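Local coordinates for protein chitinase (PDB 4TXG) that probably hydrolyses the glycosidic bonds of chitin as a family GH18 chitinase and belongs to the TIM-barrel clan, at residues R405-A411 with P462-W468; A498-D502 with K573-L577; L563-W567 with S578-S584. One frame throughout, in Å; residues are numbered along the deposited sequence.

The three contacts surround strand 575-578, which lies between strands 466-468 and 565-570 in a four-stranded antiparallel sheet inserted between barrel strand 457-462 and helix 582-594. Contact 1 packs the loop after barrel strand 391-395 on strand 466-468, next to a cesium ion held by Tyr464, and probably lies nearest the sugar-binding cleft, as in relatives; contacts 2 and 3 belong to the insertion and its junction. Centres lie about 11 Å (contacts 1 and 2), about 10 Å (1 and 3) and about 17 Å (2 and 3) apart. Phe576 of contact 2 touches Val407 of contact 1 and stacks on Trp567 of contact 3. Ser578 N lies 2.8 Å from Arg466 O, probably hydrogen-bonded.

Contact 1. Residues R405-A411 with P462-W468. With CS (cesium ion), chain M.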
loop_
_atom_site.group_PDB
_atom_site.type_symbol
_atom_site.label_atom_id
_atom_site.label_comp_id
_atom_site.label_asym_id
_atom_site.label_seq_id
_atom_site.Cartn_x
_atom_site.Cartn_y
_atom_site.Cartn_z
ATOM N N ARG A 405 8.567 -20.244 7.261
ATOM C CA ARG A 405 9.245 -21.313 6.549
ATOM C C ARG A 405 8.796 -21.511 5.100
ATOM O O ARG A 405 9.370 -22.335 4.392
ATOM C CB ARG A 405 9.039 -22.627 7.299
ATOM C CG ARG A 405 7.605 -23.168 7.183
ATOM C CD ARG A 405 7.407 -24.345 8.138
ATOM N NE ARG A 405 6.058 -24.907 8.059
ATOM C CZ ARG A 405 5.024 -24.445 8.756
ATOM N NH1 ARG A 405 5.169 -23.403 9.565
ATOM N NH2 ARG A 405 3.835 -25.018 8.636
ATOM N N PHE A 406 7.772 -20.787 4.662
ATOM C CA PHE A 406 7.190 -21.052 3.350
ATOM C C PHE A 406 7.959 -20.329 2.251
ATOM O O PHE A 406 7.862 -19.114 2.102
ATOM C CB PHE A 406 5.712 -20.659 3.338
ATOM C CG PHE A 406 4.888 -21.411 4.341
ATOM C CD1 PHE A 406 4.598 -22.754 4.150
ATOM C CD2 PHE A 406 4.415 -20.782 5.481
ATOM C CE1 PHE A 406 3.842 -23.452 5.081
ATOM C CE2 PHE A 406 3.657 -21.479 6.412
ATOM C CZ PHE A 406 3.380 -22.811 6.208
ATOM N N VAL A 407 8.737 -21.096 1.495
ATOM C CA VAL A 407 9.619 -20.538 0.483
ATOM C C VAL A 407 8.854 -20.212 -0.794
ATOM O O VAL A 407 8.233 -21.088 -1.389
ATOM C CB VAL A 407 10.760 -21.509 0.155
ATOM C CG1 VAL A 407 11.691 -20.892 -0.878
ATOM C CG2 VAL A 407 11.523 -21.893 1.434
ATOM N N GLY A 408 8.919 -18.960 -1.238
ATOM C CA GLY A 408 8.160 -18.573 -2.408
ATOM C C GLY A 408 8.380 -17.125 -2.792
ATOM O O GLY A 408 9.154 -16.423 -2.137
ATOM N N PRO A 409 7.692 -16.668 -3.852
ATOM C CA PRO A 409 7.910 -15.314 -4.371
ATOM C C PRO A 409 7.541 -14.241 -3.362
ATOM O O PRO A 409 6.573 -14.374 -2.602
ATOM C CB PRO A 409 6.982 -15.231 -5.591
ATOM C CG PRO A 409 6.502 -16.627 -5.844
ATOM C CD PRO A 409 6.582 -17.350 -4.536
ATOM N N ASN A 410 8.316 -13.169 -3.394
ATOM C CA ASN A 410 8.090 -12.012 -2.551
ATOM C C ASN A 410 6.845 -11.217 -2.981
ATOM O O ASN A 410 6.162 -10.605 -2.158
ATOM C CB ASN A 410 9.340 -11.129 -2.588
ATOM C CG ASN A 410 9.236 -9.950 -1.664
ATOM O OD1 ASN A 410 9.047 -8.822 -2.096
ATOM N ND2 ASN A 410 9.325 -10.211 -0.376
ATOM N N ALA A 411 6.528 -11.270 -4.272
ATOM C CA ALA A 411 5.522 -10.378 -4.836
ATOM C C ALA A 411 4.811 -11.003 -6.037
ATOM O O ALA A 411 4.745 -10.395 -7.100
ATOM C CB ALA A 411 6.176 -9.063 -5.241
ATOM N N PRO A 462 8.889 -4.775 -5.489
ATOM C CA PRO A 462 10.146 -4.656 -4.745
ATOM C C PRO A 462 11.365 -4.516 -5.648
ATOM O O PRO A 462 11.427 -5.175 -6.682
ATOM C CB PRO A 462 10.213 -5.980 -3.984
ATOM C CG PRO A 462 9.606 -6.958 -4.960
ATOM C CD PRO A 462 8.499 -6.191 -5.666
ATOM N N TYR A 463 12.316 -3.671 -5.257
ATOM C CA TYR A 463 13.608 -3.623 -5.938
ATOM C C TYR A 463 14.662 -4.303 -5.063
ATOM O O TYR A 463 15.842 -3.949 -5.082
ATOM C CB TYR A 463 14.023 -2.179 -6.248
ATOM C CG TYR A 463 13.308 -1.501 -7.408
ATOM C CD1 TYR A 463 12.285 -2.138 -8.117
ATOM C CD2 TYR A 463 13.682 -0.218 -7.805
ATOM C CE1 TYR A 463 11.646 -1.491 -9.183
ATOM C CE2 TYR A 463 13.064 0.427 -8.871
ATOM C CZ TYR A 463 12.051 -0.203 -9.549
ATOM O OH TYR A 463 11.443 0.459 -10.598
ATOM N N TYR A 464 14.227 -5.296 -4.298
ATOM C CA TYR A 464 15.103 -5.989 -3.362
ATOM C C TYR A 464 14.659 -7.447 -3.300
ATOM O O TYR A 464 13.584 -7.793 -3.776
ATOM C CB TYR A 464 15.041 -5.358 -1.966
ATOM C CG TYR A 464 13.657 -5.474 -1.368
ATOM C CD1 TYR A 464 12.697 -4.501 -1.618
ATOM C CD2 TYR A 464 13.286 -6.583 -0.605
ATOM C CE1 TYR A 464 11.425 -4.608 -1.106
ATOM C CE2 TYR A 464 12.003 -6.697 -0.087
ATOM C CZ TYR A 464 11.078 -5.708 -0.349
ATOM O OH TYR A 464 9.797 -5.804 0.154
ATOM N N THR A 465 15.487 -8.283 -2.695
ATOM C CA THR A 465 15.184 -9.700 -2.540
ATOM C C THR A 465 14.815 -10.062 -1.108
ATOM O O THR A 465 15.112 -9.319 -0.165
ATOM C CB THR A 465 16.396 -10.575 -2.926
ATOM O OG1 THR A 465 17.432 -10.376 -1.956
ATOM C CG2 THR A 465 16.920 -10.195 -4.300
ATOM N N ARG A 466 14.165 -11.212 -0.963
ATOM C CA ARG A 466 14.113 -11.938 0.307
ATOM C C ARG A 466 14.581 -13.346 -0.015
ATOM O O ARG A 466 14.483 -13.788 -1.160
ATOM C CB ARG A 466 12.708 -11.975 0.912
ATOM C CG ARG A 466 12.075 -10.627 1.216
ATOM C CD ARG A 466 12.804 -9.845 2.292
ATOM N NE ARG A 466 11.916 -8.829 2.849
ATOM C CZ ARG A 466 12.312 -7.861 3.664
ATOM N NH1 ARG A 466 13.590 -7.770 4.014
ATOM N NH2 ARG A 466 11.428 -6.985 4.123
ATOM N N GLY A 467 15.088 -14.067 0.972
ATOM C CA GLY A 467 15.619 -15.380 0.658
ATOM C C GLY A 467 15.843 -16.279 1.857
ATOM O O GLY A 467 15.975 -15.803 2.988
ATOM N N TRP A 468 15.899 -17.579 1.572
ATOM C CA TRP A 468 16.083 -18.648 2.555
ATOM C C TRP A 468 17.300 -19.500 2.195
ATOM O O TRP A 468 17.667 -19.590 1.025
ATOM C CB TRP A 468 14.870 -19.580 2.603
ATOM C CG TRP A 468 13.527 -19.003 2.956
ATOM C CD1 TRP A 468 12.862 -19.159 4.140
ATOM C CD2 TRP A 468 12.652 -18.244 2.103
ATOM N NE1 TRP A 468 11.637 -18.528 4.086
ATOM C CE2 TRP A 468 11.486 -17.957 2.847
ATOM C CE3 TRP A 468 12.745 -17.767 0.787
ATOM C CZ2 TRP A 468 10.424 -17.220 2.326
ATOM C CZ3 TRP A 468 11.690 -17.029 0.267
ATOM C CH2 TRP A 468 10.546 -16.754 1.041
HETATM CS CS CS M . 9.632 -3.387 2.029
HETATM O O HOH W 1 7.604 -0.807 2.410
HETATM O O HOH W 2 11.524 -3.222 4.340
#
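An irregular loop, 405-411, runs nearly antiparallel to 462-468, 161° apart end to end, and the two meet with no direct hydrogen bond between them. Pro462, at the end of a barrel strand, receives the far end of the loop: its CD lies 3.7 Å from Ala411 CB, and its CG 3.5 Å from Asn410 OD1. Tyr464 brings its hydroxyl round towards the same asparagine, with OH 3.8 Å from Asn410 OD1. That hydroxyl binds the cesium ion at 3.1 Å, the ion also being ligated by water 1 (3.3 Å), water 2 (3.0 Å) and Asp398. Arg466 points its CB toward the loop, and its CG comes within 3.2 Å of Asn410 ND2. Arg466 NE forms a salt bridge with Asp398, which also accepts from Asn410 ND2; Arg466 NH1 goes on to Ser519. Trp468 closes the contact at the other end. Val407 CA stands 3.8 Å from the centroid of its six-membered ring and only 7° off the normal, a CH-pi contact, and Val407 CG1 reaches Trp468 CE3 at 3.7 Å. Carbonyls also come close to the indole, Phe406 O 3.2 Å from Trp468 CZ2 and Gly408 O 3.5 Å from Trp468 CH2, while NE1 is spent on Asn404. Asp398 and Tyr464 thus offer oxygen ligands to the cesium ion, with Arg466 balancing the aspartate; since Tyr397 and Asp398 belong to the family's Met-x-Tyr-Asp motif after strand 391-395, this end of the contact probably borders the sugar-binding cleft, as in relatives.

Contact 2. Residues A498-D502 with K573-L577; sequences AVGID and KKVFL
A tight turn in the long loop after strand 466-468 leans on the start of strand 575-578, whose Val575 and Leu577 (m, t) point toward it. Ala498 (phi/psi -70/152) opens the register, its CA 6.9 Å from that of Val575; its CB lies 4.4 Å from Val575 CG1 and 4.2 Å from Leu577 CD2. Val499 is extended, and its carbonyl accepts from Asp502 N at 3.0 Å, closing a type II' beta turn with Gly500 (64/-122) and Ile501 (-66/-16) in the middle. Val499 O also lies 3.0 Å from water 3, which accepts from Lys573 NZ at 2.9 Å. Ile501 and Asp502 form a 3-10 segment. Asp502 (chi1 m), its CA 8.0 Å from that of Leu577, makes a salt bridge from OD2 to Lys573 NZ at 2.7 Å, while OD1 is hydrogen-bonded to Tyr555. Its OD2 lies 3.7 Å from Val575 CG2, and its O 3.9 Å from Leu577 CD2. Lys573 is m, t, p, t. Lys574 is left-handed (53/46) and, with Val575 opposite Asn570, forms a G1 beta bulge. This is a loop fastened on one face of a bulged antiparallel hairpin, within the sheet insertion found in many GH18 chitinases.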
loop_
_atom_site.group_PDB
_atom_site.type_symbol
_atom_site.label_atom_id
_atom_site.label_comp_id
_atom_site.label_asym_id
_atom_site.label_seq_id
_atom_site.Cartn_x
_atom_site.Cartn_y
_atom_site.Cartn_z
ATOM N N ALA A 498 18.560 -16.498 4.469
ATOM C CA ALA A 498 19.863 -16.576 3.819
ATOM C C ALA A 498 20.793 -15.533 4.431
ATOM O O ALA A 498 20.339 -14.502 4.933
ATOM C CB ALA A 498 19.732 -16.381 2.317
ATOM N N VAL A 499 22.090 -15.812 4.404
ATOM C CA VAL A 499 23.053 -15.007 5.147
ATOM C C VAL A 499 24.262 -14.622 4.305
ATOM O O VAL A 499 24.433 -15.103 3.189
ATOM C CB VAL A 499 23.558 -15.758 6.417
ATOM C CG1 VAL A 499 22.409 -16.004 7.422
ATOM C CG2 VAL A 499 24.242 -17.073 6.035
ATOM N N GLY A 500 25.090 -13.737 4.852
ATOM C CA GLY A 500 26.376 -13.408 4.252
ATOM C C GLY A 500 26.250 -12.753 2.888
ATOM O O GLY A 500 25.599 -11.719 2.750
ATOM N N ILE A 501 26.864 -13.365 1.880
ATOM C CA ILE A 501 26.837 -12.815 0.521
ATOM C C ILE A 501 25.417 -12.847 -0.044
ATOM O O ILE A 501 25.105 -12.148 -1.014
ATOM C CB ILE A 501 27.798 -13.586 -0.414
ATOM C CG1 ILE A 501 28.055 -12.798 -1.707
ATOM C CG2 ILE A 501 27.269 -14.994 -0.689
ATOM C CD1 ILE A 501 29.160 -13.383 -2.582
ATOM N N ASP A 502 24.548 -13.640 0.588
ATOM C CA ASP A 502 23.137 -13.722 0.196
ATOM C C ASP A 502 22.230 -12.746 0.955
ATOM O O ASP A 502 21.004 -12.827 0.844
ATOM C CB ASP A 502 22.611 -15.141 0.421
ATOM C CG ASP A 502 23.324 -16.169 -0.417
ATOM O OD1 ASP A 502 23.678 -15.849 -1.577
ATOM O OD2 ASP A 502 23.530 -17.300 0.085
ATOM N N LYS A 573 23.869 -24.720 -2.276
ATOM C CA LYS A 573 23.622 -24.160 -0.947
ATOM C C LYS A 573 22.180 -24.366 -0.491
ATOM O O LYS A 573 21.835 -24.076 0.662
ATOM C CB LYS A 573 23.937 -22.662 -0.925
ATOM C CG LYS A 573 25.338 -22.287 -1.373
ATOM C CD LYS A 573 25.512 -20.770 -1.385
ATOM C CE LYS A 573 25.612 -20.200 0.025
ATOM N NZ LYS A 573 25.876 -18.722 0.003
ATOM N N LYS A 574 21.349 -24.863 -1.403
ATOM C CA LYS A 574 19.903 -24.918 -1.215
ATOM C C LYS A 574 19.370 -23.537 -0.838
ATOM O O LYS A 574 18.576 -23.394 0.092
ATOM C CB LYS A 574 19.528 -25.963 -0.159
ATOM C CG LYS A 574 19.901 -27.405 -0.546
ATOM C CD LYS A 574 19.019 -27.907 -1.687
ATOM C CE LYS A 574 19.202 -29.397 -1.939
ATOM N NZ LYS A 574 20.495 -29.656 -2.622
ATOM N N VAL A 575 19.819 -22.522 -1.575
ATOM C CA VAL A 575 19.411 -21.136 -1.334
ATOM C C VAL A 575 18.434 -20.660 -2.414
ATOM O O VAL A 575 18.685 -20.813 -3.606
ATOM C CB VAL A 575 20.631 -20.178 -1.282
ATOM C CG1 VAL A 575 20.187 -18.697 -1.425
ATOM C CG2 VAL A 575 21.411 -20.382 0.003
ATOM N N PHE A 576 17.307 -20.115 -1.965
ATOM C CA PHE A 576 16.267 -19.540 -2.819
ATOM C C PHE A 576 16.226 -18.042 -2.561
ATOM O O PHE A 576 15.967 -17.626 -1.430
ATOM C CB PHE A 576 14.905 -20.188 -2.496
ATOM C CG PHE A 576 13.729 -19.644 -3.285
ATOM C CD1 PHE A 576 13.137 -18.426 -2.960
ATOM C CD2 PHE A 576 13.160 -20.402 -4.300
ATOM C CE1 PHE A 576 12.035 -17.955 -3.674
ATOM C CE2 PHE A 576 12.049 -19.937 -5.003
ATOM C CZ PHE A 576 11.499 -18.718 -4.695
ATOM N N LEU A 577 16.475 -17.232 -3.587
ATOM C CA LEU A 577 16.362 -15.781 -3.448
ATOM C C LEU A 577 15.271 -15.276 -4.368
ATOM O O LEU A 577 15.379 -15.415 -5.581
ATOM C CB LEU A 577 17.689 -15.081 -3.779
ATOM C CG LEU A 577 18.873 -15.405 -2.869
ATOM C CD1 LEU A 577 20.143 -14.771 -3.406
ATOM C CD2 LEU A 577 18.593 -14.916 -1.462
HETATM O O HOH W 3 26.119 -17.497 2.591
#

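Contact 3. Residues L563-W567 with S578-S584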
loop_
_atom_site.group_PDB
_atom_site.type_symbol
_atom_site.label_atom_id
_atom_site.label_comp_id
_atom_site.label_asym_id
_atom_site.label_seq_id
_atom_site.Cartn_x
_atom_site.Cartn_y
_atom_site.Cartn_z
ATOM N N LEU A 563 3.090 -17.005 -12.036
ATOM C CA LEU A 563 3.255 -16.151 -10.865
ATOM C C LEU A 563 3.822 -14.773 -11.211
ATOM O O LEU A 563 3.803 -13.871 -10.382
ATOM C CB LEU A 563 4.186 -16.830 -9.853
ATOM C CG LEU A 563 3.708 -18.158 -9.263
ATOM C CD1 LEU A 563 4.849 -18.909 -8.569
ATOM C CD2 LEU A 563 2.562 -17.883 -8.301
ATOM N N ALA A 564 4.323 -14.635 -12.436
ATOM C CA ALA A 564 5.162 -13.502 -12.847
ATOM C C ALA A 564 6.301 -13.287 -11.849
ATOM O O ALA A 564 6.529 -12.175 -11.373
ATOM C CB ALA A 564 4.331 -12.222 -13.013
ATOM N N ALA A 565 7.017 -14.363 -11.553
ATOM C CA ALA A 565 8.030 -14.343 -10.499
ATOM C C ALA A 565 9.356 -14.956 -10.946
ATOM O O ALA A 565 9.404 -16.111 -11.357
ATOM C CB ALA A 565 7.513 -15.070 -9.276
ATOM N N PRO A 566 10.439 -14.168 -10.883
ATOM C CA PRO A 566 11.784 -14.712 -11.054
ATOM C C PRO A 566 12.408 -15.040 -9.704
ATOM O O PRO A 566 12.031 -14.460 -8.684
ATOM C CB PRO A 566 12.542 -13.569 -11.742
ATOM C CG PRO A 566 11.856 -12.302 -11.228
ATOM C CD PRO A 566 10.446 -12.698 -10.765
ATOM N N TRP A 567 13.363 -15.959 -9.704
ATOM C CA TRP A 567 14.162 -16.201 -8.523
ATOM C C TRP A 567 15.488 -16.824 -8.885
ATOM O O TRP A 567 15.711 -17.257 -10.019
ATOM C CB TRP A 567 13.431 -17.097 -7.523
ATOM C CG TRP A 567 13.216 -18.546 -7.909
ATOM C CD1 TRP A 567 13.976 -19.624 -7.537
ATOM C CD2 TRP A 567 12.126 -19.076 -8.677
ATOM N NE1 TRP A 567 13.432 -20.786 -8.040
ATOM C CE2 TRP A 567 12.282 -20.475 -8.735
ATOM C CE3 TRP A 567 11.026 -18.496 -9.328
ATOM C CZ2 TRP A 567 11.400 -21.306 -9.423
ATOM C CZ3 TRP A 567 10.143 -19.322 -10.012
ATOM C CH2 TRP A 567 10.333 -20.710 -10.052
ATOM N N SER A 578 14.209 -14.707 -3.801
ATOM C CA SER A 578 13.153 -14.144 -4.634
ATOM C C SER A 578 13.598 -12.816 -5.227
ATOM O O SER A 578 14.016 -11.919 -4.500
ATOM C CB SER A 578 11.866 -13.945 -3.824
ATOM O OG SER A 578 10.920 -13.238 -4.600
ATOM N N THR A 579 13.502 -12.688 -6.545
ATOM C CA THR A 579 13.976 -11.483 -7.210
ATOM C C THR A 579 12.859 -10.767 -7.968
ATOM O O THR A 579 11.709 -11.213 -7.997
ATOM C CB THR A 579 15.136 -11.804 -8.183
ATOM O OG1 THR A 579 14.698 -12.757 -9.159
ATOM C CG2 THR A 579 16.332 -12.384 -7.420
ATOM N N GLU A 580 13.207 -9.634 -8.561
ATOM C CA GLU A 580 12.293 -8.867 -9.395
ATOM C C GLU A 580 13.167 -8.266 -10.481
ATOM O O GLU A 580 14.147 -7.582 -10.175
ATOM C CB GLU A 580 11.574 -7.783 -8.576
ATOM C CG GLU A 580 10.495 -7.006 -9.327
ATOM C CD GLU A 580 9.160 -7.741 -9.373
ATOM O OE1 GLU A 580 9.104 -8.873 -9.895
ATOM O OE2 GLU A 580 8.160 -7.192 -8.877
ATOM N N ASP A 581 12.870 -8.537 -11.747
ATOM C CA ASP A 581 13.733 -7.983 -12.795
ATOM C C ASP A 581 12.933 -7.625 -14.040
ATOM O O ASP A 581 11.714 -7.472 -13.967
ATOM C CB ASP A 581 14.916 -8.928 -13.115
ATOM C CG ASP A 581 14.501 -10.292 -13.669
ATOM O OD1 ASP A 581 13.398 -10.449 -14.240
ATOM O OD2 ASP A 581 15.335 -11.229 -13.556
ATOM N N GLU A 582 13.607 -7.459 -15.175
ATOM C CA GLU A 582 12.924 -6.866 -16.321
ATOM C C GLU A 582 11.775 -7.729 -16.832
ATOM O O GLU A 582 10.784 -7.210 -17.350
ATOM C CB GLU A 582 13.920 -6.588 -17.445
ATOM C CG GLU A 582 14.923 -5.506 -17.064
ATOM C CD GLU A 582 16.270 -5.669 -17.746
ATOM O OE1 GLU A 582 17.191 -6.273 -17.135
ATOM O OE2 GLU A 582 16.414 -5.174 -18.884
ATOM N N GLN A 583 11.889 -9.043 -16.678
ATOM C CA GLN A 583 10.836 -9.912 -17.195
ATOM C C GLN A 583 9.563 -9.767 -16.363
ATOM O O GLN A 583 8.461 -9.671 -16.920
ATOM C CB GLN A 583 11.286 -11.379 -17.230
ATOM C CG GLN A 583 10.286 -12.290 -17.965
ATOM C CD GLN A 583 10.804 -13.707 -18.144
ATOM O OE1 GLN A 583 11.887 -14.043 -17.665
ATOM N NE2 GLN A 583 10.033 -14.544 -18.841
ATOM N N SER A 584 9.703 -9.733 -15.037
ATOM C CA SER A 584 8.525 -9.653 -14.181
ATOM C C SER A 584 7.946 -8.241 -14.164
ATOM O O SER A 584 6.725 -8.072 -14.115
ATOM C CB SER A 584 8.841 -10.118 -12.752
ATOM O OG SER A 584 9.943 -9.433 -12.179
HETATM O O HOH W 4 7.374 -10.922 -9.020
HETATM O O HOH W 5 9.935 -14.043 -6.954
#
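The ring of Pro566 sits over the extended lead-in to helix 582-594: its CG lies 3.9 Å from Glu580 CA, 3.9 Å from Asp581 OD1 and 3.6 Å from Ser584 OG, and its CB 3.5 Å from Thr579 OG1. Pro566 O accepts from Thr579 N at 3.1 Å; proline itself has no N-H to give. Next to it Trp567 and Ser578 form an antiparallel non-hydrogen-bonded pair with CA atoms 4.5 Å apart. Water 5 donates to Pro566 O (2.7 Å) and lies 2.7 Å from Ser578 OG, which also meets Asn410 N.

Farther back, Ala564 is left-handed and forms a G1 beta bulge with Ala565 opposite Asn560. Ala564 O is 3.4 Å from Ser584 CB, and water 4 joins Ala564 O to Glu580 OE1, 2.8 Å from each. The helix start is a capping box: Asp581 OD1 accepts from Gln583 N at 3.2 Å, and Ser584 OG accepts from Asp581 N at 3.1 Å. Ser584 OG in turn donates to Glu580 OE1 over a very short 2.5 Å. Asp581 is further held by salt bridges to Arg557 and Lys526, and Glu580 by one to Lys588.

The contact thus marks the point where the inserted sheet hands over to the barrel: strand 565-570 lies between strands 556-560 and 575-578, and the chain leaves the latter directly into helix 582-594.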